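Long-range contacts in putative sugar kinase PH1459 (Pyrococcus horikoshii, PDB 3EWM), which probably phosphorylates a sugar, perhaps fructose, using ATP, as a member of the PfkB family of carbohydrate kinases: residues 14-19 and 91-96; 30-35 and 62-67; 43-48 and 288-293; 157-162 and 181-186; 235-240 and 278-283. All coordinates share one frame; numbering follows the deposited sequence.

Contact 1: residues 14-19 and 91-96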
# COMPACT_ATOMS: atom_id res chain seq x y z
N LEU A 14 4.85 3.48 5.91
CA LEU A 14 5.69 4.15 4.93
C LEU A 14 5.70 5.61 5.33
O LEU A 14 4.72 6.32 5.17
CB LEU A 14 5.18 3.91 3.53
CG LEU A 14 5.50 2.44 3.22
CD1 LEU A 14 4.33 1.75 2.54
CD2 LEU A 14 6.79 2.34 2.44
N ILE A 15 6.80 6.02 5.93
CA ILE A 15 6.81 7.32 6.59
C ILE A 15 7.48 8.35 5.73
O ILE A 15 8.67 8.23 5.40
CB ILE A 15 7.52 7.24 7.95
CG1 ILE A 15 6.86 6.13 8.78
CG2 ILE A 15 7.43 8.58 8.67
CD1 ILE A 15 7.18 6.15 10.19
N SER A 16 6.71 9.38 5.38
CA SER A 16 7.21 10.54 4.66
C SER A 16 8.51 11.00 5.30
O SER A 16 8.60 11.19 6.52
CB SER A 16 6.21 11.68 4.68
OG SER A 16 4.94 11.30 4.17
N VAL A 17 9.51 11.19 4.46
CA VAL A 17 10.82 11.61 4.90
C VAL A 17 10.92 13.15 4.86
O VAL A 17 11.80 13.75 5.48
CB VAL A 17 11.90 10.90 4.05
CG1 VAL A 17 13.13 11.72 3.95
CG2 VAL A 17 12.23 9.55 4.70
N GLU A 18 9.99 13.77 4.14
CA GLU A 18 9.92 15.22 4.07
C GLU A 18 8.55 15.73 4.47
O GLU A 18 7.59 14.96 4.60
CB GLU A 18 10.27 15.71 2.67
CG GLU A 18 9.30 15.20 1.62
CD GLU A 18 9.79 15.47 0.23
OE1 GLU A 18 10.63 16.39 0.07
OE2 GLU A 18 9.35 14.76 -0.68
N GLU A 19 8.47 17.04 4.67
CA GLU A 19 7.19 17.69 4.93
C GLU A 19 6.33 17.75 3.69
O GLU A 19 6.82 17.62 2.57
CB GLU A 19 7.42 19.09 5.51
CG GLU A 19 8.13 19.01 6.85
CD GLU A 19 7.59 19.96 7.90
OE1 GLU A 19 6.35 20.05 8.08
OE2 GLU A 19 8.43 20.59 8.56
N PHE A 91 0.63 4.83 4.47
CA PHE A 91 1.49 5.95 4.13
C PHE A 91 1.19 7.05 5.12
O PHE A 91 0.04 7.38 5.35
CB PHE A 91 1.21 6.40 2.70
CG PHE A 91 1.51 5.34 1.68
CD1 PHE A 91 2.78 5.27 1.09
CD2 PHE A 91 0.54 4.39 1.34
CE1 PHE A 91 3.08 4.28 0.18
CE2 PHE A 91 0.84 3.40 0.41
CZ PHE A 91 2.11 3.34 -0.16
N VAL A 92 2.24 7.57 5.74
CA VAL A 92 2.06 8.43 6.89
C VAL A 92 2.82 9.72 6.69
O VAL A 92 3.97 9.72 6.22
CB VAL A 92 2.42 7.70 8.24
CG1 VAL A 92 1.87 6.30 8.25
CG2 VAL A 92 3.88 7.59 8.41
N GLN A 93 2.14 10.82 6.95
CA GLN A 93 2.83 12.09 7.11
C GLN A 93 2.72 12.47 8.58
O GLN A 93 1.65 12.85 9.06
CB GLN A 93 2.27 13.18 6.20
CG GLN A 93 2.92 14.56 6.39
CD GLN A 93 4.45 14.52 6.34
OE1 GLN A 93 5.11 14.18 7.32
NE2 GLN A 93 5.01 14.89 5.19
N LEU A 94 3.84 12.36 9.30
CA LEU A 94 3.84 12.68 10.73
C LEU A 94 4.08 14.17 10.98
O LEU A 94 3.75 14.67 12.04
CB LEU A 94 4.89 11.83 11.48
CG LEU A 94 4.72 10.31 11.45
CD1 LEU A 94 6.00 9.62 11.98
CD2 LEU A 94 3.50 9.85 12.25
N LYS A 95 4.68 14.86 10.01
CA LYS A 95 5.12 16.25 10.22
C LYS A 95 4.03 17.27 9.88
O LYS A 95 3.02 16.96 9.24
CB LYS A 95 6.38 16.55 9.41
CG LYS A 95 7.54 15.60 9.63
CD LYS A 95 8.49 15.61 8.43
CE LYS A 95 9.58 14.55 8.57
NZ LYS A 95 9.04 13.15 8.60
N GLY A 96 4.23 18.51 10.34
CA GLY A 96 3.28 19.58 10.05
C GLY A 96 2.16 19.63 11.07
O GLY A 96 2.04 18.76 11.94
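The carbonyl oxygen of Val92 accepts two bonds from Ser16: the backbone N reaches Val92 O at 2.9 Å, nearly in line with the C=O, and OG reaches the same oxygen at 2.8 Å from above the carbonyl plane. OG manages this by lying beside its own backbone N, anti to the carbonyl carbon (chi1 -56°). With Val92 N bonded to Leu14 O, this pairs the strands in parallel. The Gln93 amide donates from NE2 to Glu18 O (2.6 Å), in the plane of both groups and on a lone pair, while its OE1 accepts Lys95 N. Lys95, bent at its last torsion, brings NZ to Ser16 O at 2.9 Å. An alanine in place of Gln93 would probably leave Glu18 O, Gly20 O (also bonded by NE2) and Lys95 N without these mates and the loop after Ser16 less firmly tied. On one sheet face Ile15 CG1 presses tightly on Val92 CG2 (3.3 Å); on the other, Leu14 CD1 sits over the Phe91 ring in a CH-pi contact, beside Phe91 and Leu14 of the second subunit. A small sheet meeting its copy is consistent with the dimer-forming lid known from ribokinase and its relatives.

Contact 2: residues 30-35 and 62-67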
# COMPACT_ATOMS: atom_id res chain seq x y z
N LYS A 30 10.46 2.88 5.12
CA LYS A 30 9.69 1.71 5.51
C LYS A 30 10.05 1.32 6.94
O LYS A 30 11.22 1.14 7.28
CB LYS A 30 9.95 0.55 4.53
CG LYS A 30 9.64 -0.86 5.05
CD LYS A 30 9.63 -1.88 3.88
CE LYS A 30 10.33 -3.19 4.26
NZ LYS A 30 11.81 -2.99 4.55
N HIS A 31 9.03 1.19 7.77
CA HIS A 31 9.23 0.79 9.17
C HIS A 31 8.10 -0.13 9.58
O HIS A 31 7.03 -0.09 8.97
CB HIS A 31 9.21 2.00 10.09
CG HIS A 31 10.33 2.97 9.85
ND1 HIS A 31 11.61 2.77 10.33
CD2 HIS A 31 10.35 4.16 9.20
CE1 HIS A 31 12.37 3.80 9.97
NE2 HIS A 31 11.63 4.65 9.29
N PRO A 32 8.32 -0.93 10.63
CA PRO A 32 7.22 -1.71 11.17
C PRO A 32 6.29 -0.83 11.98
O PRO A 32 6.74 0.05 12.69
CB PRO A 32 7.90 -2.72 12.10
CG PRO A 32 9.37 -2.53 11.93
CD PRO A 32 9.58 -1.17 11.36
N GLY A 33 4.99 -1.06 11.85
CA GLY A 33 4.02 -0.27 12.56
C GLY A 33 2.79 -1.04 12.96
O GLY A 33 2.69 -2.27 12.75
N GLY A 34 1.86 -0.28 13.52
CA GLY A 34 0.60 -0.79 14.02
C GLY A 34 0.72 -0.70 15.52
O GLY A 34 1.64 -1.27 16.10
N ALA A 35 -0.18 0.05 16.14
CA ALA A 35 -0.15 0.26 17.58
C ALA A 35 0.08 -1.02 18.43
O ALA A 35 0.98 -1.04 19.25
CB ALA A 35 -1.42 1.07 18.06
N GLY A 62 5.43 -8.87 4.87
CA GLY A 62 5.05 -9.77 5.96
C GLY A 62 6.28 -10.38 6.61
O GLY A 62 6.40 -10.40 7.84
N GLU A 63 7.20 -10.88 5.79
CA GLU A 63 8.46 -11.42 6.31
C GLU A 63 9.26 -10.39 7.09
O GLU A 63 9.76 -10.69 8.14
CB GLU A 63 9.32 -11.96 5.18
CG GLU A 63 8.75 -13.23 4.59
CD GLU A 63 9.19 -13.46 3.17
OE1 GLU A 63 10.29 -12.99 2.80
OE2 GLU A 63 8.44 -14.12 2.42
N TYR A 64 9.36 -9.18 6.54
CA TYR A 64 10.03 -8.08 7.23
C TYR A 64 9.46 -7.83 8.61
O TYR A 64 10.21 -7.75 9.58
CB TYR A 64 9.94 -6.81 6.39
CG TYR A 64 10.34 -5.55 7.08
CD1 TYR A 64 11.68 -5.22 7.27
CD2 TYR A 64 9.37 -4.64 7.53
CE1 TYR A 64 12.05 -4.04 7.87
CE2 TYR A 64 9.73 -3.46 8.13
CZ TYR A 64 11.08 -3.18 8.31
OH TYR A 64 11.45 -1.99 8.90
N LEU A 65 8.15 -7.69 8.69
CA LEU A 65 7.52 -7.40 9.98
C LEU A 65 7.79 -8.48 11.00
O LEU A 65 8.11 -8.19 12.15
CB LEU A 65 6.01 -7.18 9.82
CG LEU A 65 5.69 -5.92 9.01
CD1 LEU A 65 4.19 -5.88 8.68
CD2 LEU A 65 6.12 -4.66 9.73
N ILE A 66 7.65 -9.74 10.59
CA ILE A 66 7.88 -10.84 11.51
C ILE A 66 9.35 -10.80 11.99
O ILE A 66 9.63 -10.93 13.18
CB ILE A 66 7.53 -12.20 10.86
CG1 ILE A 66 6.00 -12.32 10.65
CG2 ILE A 66 8.03 -13.34 11.72
CD1 ILE A 66 5.60 -13.39 9.66
N GLU A 67 10.26 -10.57 11.06
CA GLU A 67 11.70 -10.52 11.39
C GLU A 67 12.01 -9.40 12.37
O GLU A 67 12.75 -9.61 13.32
CB GLU A 67 12.55 -10.38 10.14
CG GLU A 67 12.68 -11.68 9.32
CD GLU A 67 13.52 -11.50 8.06
OE1 GLU A 67 14.08 -10.39 7.86
OE2 GLU A 67 13.56 -12.45 7.23
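Lys30 and Tyr64 meet tip to tip, and the end of the lysine settles over one face of the ring. NZ stands 3.6 Å from the centroid of the Tyr64 ring, 17° off its normal, a cation-pi contact, and Lys30 CE lies over the same face in a CH-pi contact. The lysine chain leaves with CG anti to the backbone N (chi1 159°), then bends at its third and fourth torsions. The rim of the ring meets the strand: the carbonyl carbon of His31 lies in the ring plane at its edge, and Pro32 CD touches Tyr64 OH at 3.2 Å, the proline crossing the tyrosine at about a right angle. One residue along the helix, Leu65 CD2 packs on Pro32 CB (3.5 Å). The contact thus lays strand 27-33, outermost in the lid sheet of this chain, against helix 60-71, a junction between the lid and the alpha/beta domain, as in PfkB-family kinases. Farther out, the second subunit positions the ammonium: Lys30 NZ donates to the backbone oxygens Val25 O and Lys23 O of that chain, which probably helps hold it over the ring. Ile12 of strand 11-16 touches all three of Lys30, Tyr64 and Leu65.

Contact 3: residues 43-48 and 288-293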
# COMPACT_ATOMS: atom_id res chain seq x y z
N VAL A 43 6.52 -3.73 25.40
CA VAL A 43 6.42 -4.75 26.47
C VAL A 43 7.67 -5.62 26.53
O VAL A 43 8.26 -5.78 27.61
CB VAL A 43 5.17 -5.62 26.28
CG1 VAL A 43 5.18 -6.84 27.21
CG2 VAL A 43 3.92 -4.77 26.52
N SER A 44 8.08 -6.14 25.38
CA SER A 44 9.31 -6.90 25.28
C SER A 44 10.52 -6.10 25.73
O SER A 44 11.35 -6.61 26.46
CB SER A 44 9.52 -7.41 23.86
OG SER A 44 10.69 -8.22 23.81
N ARG A 45 10.61 -4.84 25.31
CA ARG A 45 11.74 -4.00 25.71
C ARG A 45 11.83 -3.76 27.21
O ARG A 45 12.93 -3.61 27.77
CB ARG A 45 11.71 -2.69 24.96
CG ARG A 45 12.11 -2.88 23.54
CD ARG A 45 12.46 -1.59 22.96
NE ARG A 45 12.69 -1.66 21.53
CZ ARG A 45 12.65 -0.59 20.76
NH1 ARG A 45 12.39 0.58 21.32
NH2 ARG A 45 12.87 -0.68 19.46
N LEU A 46 10.68 -3.73 27.86
CA LEU A 46 10.57 -3.61 29.30
C LEU A 46 10.83 -4.93 30.05
O LEU A 46 10.71 -4.99 31.27
CB LEU A 46 9.18 -3.08 29.66
CG LEU A 46 8.88 -1.70 29.09
CD1 LEU A 46 7.49 -1.25 29.50
CD2 LEU A 46 9.93 -0.72 29.58
N GLY A 47 11.16 -5.98 29.30
CA GLY A 47 11.60 -7.27 29.87
C GLY A 47 10.51 -8.30 30.10
O GLY A 47 10.73 -9.31 30.79
N VAL A 48 9.34 -8.05 29.52
CA VAL A 48 8.17 -8.91 29.74
C VAL A 48 7.87 -9.71 28.47
O VAL A 48 7.95 -9.17 27.38
CB VAL A 48 6.95 -8.07 30.17
CG1 VAL A 48 5.66 -8.88 30.12
CG2 VAL A 48 7.17 -7.50 31.56
N THR A 288 10.03 2.78 22.87
CA THR A 288 10.08 2.40 24.29
C THR A 288 11.54 2.15 24.67
O THR A 288 12.22 1.41 23.99
CB THR A 288 9.30 1.10 24.56
OG1 THR A 288 7.94 1.27 24.14
CG2 THR A 288 9.35 0.73 26.06
N PRO A 289 12.01 2.77 25.76
CA PRO A 289 13.36 2.48 26.24
C PRO A 289 13.47 1.05 26.76
O PRO A 289 12.48 0.44 27.14
CB PRO A 289 13.56 3.48 27.37
CG PRO A 289 12.15 3.76 27.86
CD PRO A 289 11.35 3.80 26.59
N ARG A 290 14.69 0.53 26.77
CA ARG A 290 14.93 -0.81 27.27
C ARG A 290 14.96 -0.83 28.79
O ARG A 290 15.31 0.17 29.44
CB ARG A 290 16.24 -1.34 26.69
CG ARG A 290 16.27 -1.25 25.17
CD ARG A 290 17.18 -2.25 24.52
NE ARG A 290 16.58 -2.69 23.26
CZ ARG A 290 15.81 -3.77 23.13
NH1 ARG A 290 15.54 -4.56 24.16
NH2 ARG A 290 15.31 -4.06 21.94
N LYS A 291 14.56 -1.97 29.35
CA LYS A 291 14.64 -2.24 30.77
C LYS A 291 15.99 -1.79 31.35
O LYS A 291 16.04 -1.12 32.39
CB LYS A 291 14.42 -3.74 31.02
CG LYS A 291 14.62 -4.15 32.44
CD LYS A 291 14.05 -5.52 32.70
CE LYS A 291 14.30 -5.93 34.14
NZ LYS A 291 13.46 -7.08 34.55
N ASP A 292 17.08 -2.13 30.67
CA ASP A 292 18.43 -1.83 31.17
C ASP A 292 18.66 -0.31 31.33
O ASP A 292 19.25 0.13 32.31
CB ASP A 292 19.52 -2.49 30.32
CG ASP A 292 19.44 -2.11 28.84
OD1 ASP A 292 19.60 -0.91 28.50
OD2 ASP A 292 19.23 -3.02 28.01
N GLU A 293 18.16 0.48 30.39
CA GLU A 293 18.21 1.93 30.51
C GLU A 293 17.34 2.44 31.64
O GLU A 293 17.73 3.37 32.34
CB GLU A 293 17.70 2.61 29.25
CG GLU A 293 18.27 2.16 27.95
CD GLU A 293 17.46 2.75 26.82
OE1 GLU A 293 16.98 1.99 25.96
OE2 GLU A 293 17.26 3.99 26.84
O HOH W 1 15.10 -5.04 27.17
O HOH W 2 10.83 -6.87 33.22
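Two arginines cross obliquely, Arg45 and Arg290, with their guanidinium planes 47° apart. The aliphatic part of one covers the flat group of the other: Arg45 CG lies over one face of the Arg290 guanidinium, 3.6 Å above its plane and offset toward the rim. Their like charges come close, Arg45 NE to Arg290 NH2 at 3.6 Å, and Glu72, salt-bridged to both nitrogens, probably offsets the repulsion. Extended from CG to NE, Arg45 presents its guanidinium edge to Thr288, and NH1 donates to Thr288 O at 2.8 Å, the acceptor lying nearly in the guanidinium plane; NH1 also bonds Trp286 O. An alanine in place of Arg45 would probably leave Glu72 with one cationic mate fewer, deprive Thr288 O and Trp286 O of a donor and uncover the Arg290 face.

The backbones meet too, Lys291 N donating to Arg45 O (2.8 Å). One water joins Leu46 O to Lys291 NZ. Gly47, with positive phi (93°), closes helix 35-45 in a Schellman motif; these backbone angles alone call for glycine, since a CB would jam against Leu46 O, besides crowding Lys291 CD. Leu46 meets Thr288 at about a right angle, CD2 to CG2 at 3.9 Å. The end of helix 35-45 thus meets the start of helix 291-294, with helix 245-259 packing on Leu46 and Thr288 and helix 265-279 on Thr288 and Pro289.

Contact 4: residues 157-162 and 181-186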
# COMPACT_ATOMS: atom_id res chain seq x y z
N ILE A 157 -8.01 -7.19 30.09
CA ILE A 157 -8.18 -6.69 28.75
C ILE A 157 -7.84 -5.21 28.74
O ILE A 157 -8.32 -4.45 29.56
CB ILE A 157 -9.64 -6.92 28.26
CG1 ILE A 157 -9.94 -8.41 28.18
CG2 ILE A 157 -9.88 -6.22 26.92
CD1 ILE A 157 -11.41 -8.71 28.25
N ALA A 158 -6.99 -4.82 27.80
CA ALA A 158 -6.61 -3.42 27.66
C ALA A 158 -6.94 -2.94 26.26
O ALA A 158 -6.70 -3.65 25.27
CB ALA A 158 -5.11 -3.24 27.96
N PHE A 159 -7.51 -1.74 26.17
CA PHE A 159 -8.01 -1.21 24.92
C PHE A 159 -7.54 0.23 24.76
O PHE A 159 -7.81 1.06 25.61
CB PHE A 159 -9.54 -1.31 24.89
CG PHE A 159 -10.16 -0.82 23.59
CD1 PHE A 159 -9.98 -1.53 22.41
CD2 PHE A 159 -10.92 0.34 23.56
CE1 PHE A 159 -10.56 -1.11 21.21
CE2 PHE A 159 -11.51 0.78 22.37
CZ PHE A 159 -11.33 0.05 21.19
N ASP A 160 -6.76 0.46 23.72
CA ASP A 160 -6.38 1.79 23.29
C ASP A 160 -7.46 2.22 22.30
O ASP A 160 -7.65 1.60 21.26
CB ASP A 160 -5.00 1.70 22.63
CG ASP A 160 -4.49 3.02 22.12
OD1 ASP A 160 -5.12 4.08 22.36
OD2 ASP A 160 -3.43 2.98 21.46
N VAL A 161 -8.20 3.25 22.66
CA VAL A 161 -9.29 3.73 21.83
C VAL A 161 -8.74 4.12 20.45
O VAL A 161 -9.36 3.84 19.42
CB VAL A 161 -10.04 4.91 22.53
CG1 VAL A 161 -11.06 5.52 21.62
CG2 VAL A 161 -10.69 4.41 23.85
N ASN A 162 -7.56 4.74 20.44
CA ASN A 162 -6.84 5.04 19.21
C ASN A 162 -7.80 5.34 18.05
O ASN A 162 -7.83 4.62 17.04
CB ASN A 162 -5.92 3.87 18.83
CG ASN A 162 -4.99 4.21 17.69
OD1 ASN A 162 -4.79 5.38 17.35
ND2 ASN A 162 -4.42 3.19 17.06
N GLU A 181 -18.71 -1.40 22.97
CA GLU A 181 -18.62 -2.80 23.40
C GLU A 181 -17.21 -3.15 23.86
O GLU A 181 -17.04 -3.84 24.86
CB GLU A 181 -19.11 -3.76 22.32
CG GLU A 181 -20.62 -3.67 22.08
CD GLU A 181 -21.06 -4.38 20.82
OE1 GLU A 181 -22.29 -4.46 20.59
OE2 GLU A 181 -20.19 -4.86 20.06
N SER A 182 -16.21 -2.64 23.14
CA SER A 182 -14.80 -2.85 23.46
C SER A 182 -14.43 -2.22 24.78
O SER A 182 -13.74 -2.81 25.59
CB SER A 182 -13.91 -2.25 22.36
OG SER A 182 -14.15 -2.86 21.12
N ILE A 183 -14.88 -0.98 24.99
CA ILE A 183 -14.58 -0.28 26.23
C ILE A 183 -15.20 -1.04 27.40
O ILE A 183 -14.54 -1.26 28.42
CB ILE A 183 -15.09 1.18 26.18
CG1 ILE A 183 -14.25 2.01 25.19
CG2 ILE A 183 -15.01 1.77 27.58
CD1 ILE A 183 -14.85 3.37 24.80
N LYS A 184 -16.44 -1.48 27.22
CA LYS A 184 -17.15 -2.24 28.26
C LYS A 184 -16.49 -3.58 28.58
O LYS A 184 -16.60 -4.07 29.70
CB LYS A 184 -18.63 -2.41 27.89
CG LYS A 184 -19.43 -1.12 28.13
CD LYS A 184 -20.89 -1.28 27.77
CE LYS A 184 -21.71 -0.17 28.39
NZ LYS A 184 -23.18 -0.41 28.19
N LEU A 185 -15.77 -4.14 27.61
CA LEU A 185 -15.03 -5.38 27.81
C LEU A 185 -13.68 -5.14 28.45
O LEU A 185 -13.08 -6.05 29.01
CB LEU A 185 -14.84 -6.13 26.49
CG LEU A 185 -16.08 -6.80 25.86
CD1 LEU A 185 -15.85 -6.93 24.39
CD2 LEU A 185 -16.36 -8.16 26.51
N ALA A 186 -13.19 -3.90 28.38
CA ALA A 186 -11.84 -3.61 28.82
C ALA A 186 -11.74 -3.32 30.32
O ALA A 186 -12.55 -2.59 30.88
CB ALA A 186 -11.23 -2.47 28.01
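Strand 157-160 and helix 181-185 run in roughly opposite directions, their axes at 141° and 8.1 Å apart at closest approach, and the backbones draw nearest where Ile157 faces Ala186, just past the helix end. The first side-chain bond of Phe159 points toward the helix, CG stands anti to the backbone N (chi1 -178°), and Ser182 CB covers one face of the ring, 3.7 Å from the Phe159 centroid and only 13° off the normal, a CH-pi contact over the middle of the ring. The serine offers carbon to the aromatic, while its OG, lying beside its own backbone N, bonds back to Val178 O one turn earlier in the helix. Ile183 crosses Phe159 at about a right angle, CG1 lying 4.1 Å from Phe159 CD2.

Strand 156-160, helix 172-185 and strand 188-192 form a beta-alpha-beta unit of the large central sheet, as in the ribokinase fold, and the contact packs its first strand against the helix that leads to the neighbouring parallel strand.

At the start of the strand segment Ile157 reaches the last turn: its CD1 lies 3.2 Å from Leu185 O, a carbonyl that also accepts a bond from Lys152 NZ. Ala186 CB touches both larger strand residues, 3.7 Å from Phe159 CB and 4.1 Å from Ile157 CG2. Beyond Phe159, Val161 CG2 comes loosely to Ile183 CD1; the Val161 side chain lies about 6 Å from that of the ATP-binding Lys190. Met145 of helix 140-151 touches Ser182 and Leu185, and Phe130 meets the Phe159 ring.

Contact 5: residues 235-240 and 278-283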
# COMPACT_ATOMS: atom_id res chain seq x y z
N TYR A 235 7.24 15.23 32.22
CA TYR A 235 8.56 15.76 32.46
C TYR A 235 8.89 16.76 31.36
O TYR A 235 8.45 16.60 30.21
CB TYR A 235 9.58 14.63 32.56
CG TYR A 235 9.78 14.16 33.99
CD1 TYR A 235 10.95 13.51 34.37
CD2 TYR A 235 8.81 14.42 34.97
CE1 TYR A 235 11.15 13.10 35.69
CE2 TYR A 235 8.99 14.02 36.29
CZ TYR A 235 10.16 13.36 36.64
OH TYR A 235 10.35 12.96 37.95
N ASN A 236 9.66 17.78 31.73
CA ASN A 236 10.04 18.83 30.81
C ASN A 236 11.16 18.33 29.91
O ASN A 236 12.30 18.80 29.98
CB ASN A 236 10.46 20.09 31.58
CG ASN A 236 10.83 21.24 30.67
OD1 ASN A 236 10.33 21.34 29.55
ND2 ASN A 236 11.73 22.10 31.14
N VAL A 237 10.80 17.37 29.07
CA VAL A 237 11.73 16.73 28.15
C VAL A 237 12.05 17.65 26.99
O VAL A 237 11.32 18.61 26.71
CB VAL A 237 11.18 15.37 27.61
CG1 VAL A 237 11.04 14.37 28.73
CG2 VAL A 237 9.84 15.56 26.87
N ASN A 238 13.19 17.38 26.37
CA ASN A 238 13.52 17.94 25.07
C ASN A 238 13.43 16.81 24.06
O ASN A 238 14.39 16.08 23.85
CB ASN A 238 14.90 18.60 25.11
CG ASN A 238 14.92 19.84 25.99
OD1 ASN A 238 13.87 20.42 26.27
ND2 ASN A 238 16.09 20.25 26.42
N PRO A 239 12.24 16.64 23.45
CA PRO A 239 11.99 15.43 22.66
C PRO A 239 12.73 15.43 21.34
O PRO A 239 12.79 16.46 20.64
CB PRO A 239 10.47 15.48 22.43
CG PRO A 239 10.12 16.92 22.51
CD PRO A 239 11.08 17.55 23.46
N LEU A 240 13.32 14.28 21.02
CA LEU A 240 13.81 14.00 19.69
C LEU A 240 12.63 13.62 18.79
O LEU A 240 12.49 14.15 17.68
CB LEU A 240 14.83 12.86 19.72
CG LEU A 240 15.44 12.46 18.37
CD1 LEU A 240 16.14 13.66 17.72
CD2 LEU A 240 16.37 11.27 18.48
N LEU A 278 11.30 9.05 28.42
CA LEU A 278 12.49 8.46 27.82
C LEU A 278 12.26 8.04 26.37
O LEU A 278 13.18 8.09 25.56
CB LEU A 278 13.03 7.29 28.64
CG LEU A 278 13.67 7.50 30.02
CD1 LEU A 278 14.35 6.21 30.45
CD2 LEU A 278 14.65 8.66 30.07
N SER A 279 11.03 7.65 26.04
CA SER A 279 10.71 7.27 24.65
C SER A 279 10.91 8.42 23.67
O SER A 279 11.15 8.19 22.48
CB SER A 279 9.28 6.73 24.50
OG SER A 279 8.32 7.76 24.55
N THR A 280 10.81 9.65 24.17
CA THR A 280 10.92 10.83 23.31
C THR A 280 12.33 11.03 22.77
O THR A 280 12.52 11.84 21.88
CB THR A 280 10.48 12.13 23.98
OG1 THR A 280 11.45 12.51 24.98
CG2 THR A 280 9.09 12.00 24.61
N GLN A 281 13.30 10.31 23.33
CA GLN A 281 14.69 10.45 22.95
C GLN A 281 15.06 9.45 21.85
O GLN A 281 16.19 9.46 21.37
CB GLN A 281 15.59 10.25 24.18
CG GLN A 281 15.24 11.19 25.31
CD GLN A 281 15.27 12.64 24.88
OE1 GLN A 281 14.24 13.29 24.73
NE2 GLN A 281 16.46 13.15 24.64
N LYS A 282 14.09 8.63 21.45
CA LYS A 282 14.29 7.56 20.49
C LYS A 282 13.37 7.78 19.28
O LYS A 282 12.20 8.18 19.42
CB LYS A 282 14.00 6.19 21.16
CG LYS A 282 14.91 5.87 22.39
CD LYS A 282 14.49 4.59 23.14
CE LYS A 282 15.67 3.62 23.36
NZ LYS A 282 15.22 2.18 23.28
N ARG A 283 13.89 7.55 18.07
CA ARG A 283 13.12 7.79 16.85
C ARG A 283 12.15 6.66 16.52
O ARG A 283 12.45 5.48 16.75
CB ARG A 283 14.05 7.98 15.66
CG ARG A 283 14.83 9.26 15.71
CD ARG A 283 15.72 9.38 14.50
NE ARG A 283 16.85 10.26 14.77
CZ ARG A 283 16.78 11.59 14.78
NH1 ARG A 283 15.62 12.20 14.52
NH2 ARG A 283 17.87 12.31 15.04
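Thr280, buried while most of its partners are exposed, forms the close-packed part of this contact with Pro239 and Val237. Its CB meets Pro239 CB at 3.7 Å. Val237 and Thr280 point at each other tip to tip, and Val237 CB comes to 3.9 Å from Thr280 OG1. That hydroxyl sits between the backbone N and the carbonyl carbon (chi1 71°), and it is hydrogen-bonded to Ala277 O in the preceding helical turn, which probably helps fix its rotation. Next to this packing the backbones approach each other: Leu240 N reaches Thr280 O at 2.7 Å, a weak bond because the N-H...O angle is only 129°, while Leu240 CB touches the same oxygen.

The outer side is looser and carried by exposed side chains. Leu240, its CG anti to the backbone N, lays its branched end over one face of the Arg283 guanidinium; CD2 stands 3.7 Å above the plane, over the centre, and CD1 lies 3.5 Å from Arg283 NH2. The two side chains are obliquely set, and the hold is by van der Waals contact with a flat cation. Leu240 CD2 also touches Gln281 O at 3.4 Å.

A loop meets the region where a helix gives way to a turn: the loop runs between strand 228-233 and helix 245-259, and the type I beta turn from Ser279 to Lys282 lies at the C-terminal end of the helix that starts at residue 265. The loop leads into the Asp-Thr-Thr-Gly-Ala-Gly-Asp sequence, a PfkB signature motif associated in this family with the anion hole and the catalytic base.

Along the chain, contact 2 falls within the span of contact 1, and contacts 4 and 5 within that of contact 3, whose first segment also lies inside contact 1. Contacts 1 and 2 share the four-stranded lid sheet through neighbouring strands 11-16 and 27-33; their centres are 17 Å apart, they touch, and both reach the second subunit. Contacts 3 and 5, centres 16 Å apart, meet through Lys282, whose NZ bonds Thr288 O; their helices 265-279 and 291-294 follow each other in the chain. Contact 4, in the large sheet, lies across the chain's centre from the others, yet touches contact 2 through Ala35 and Asn162. The five span the dimer-forming lid and the nucleotide-binding alpha/beta domain.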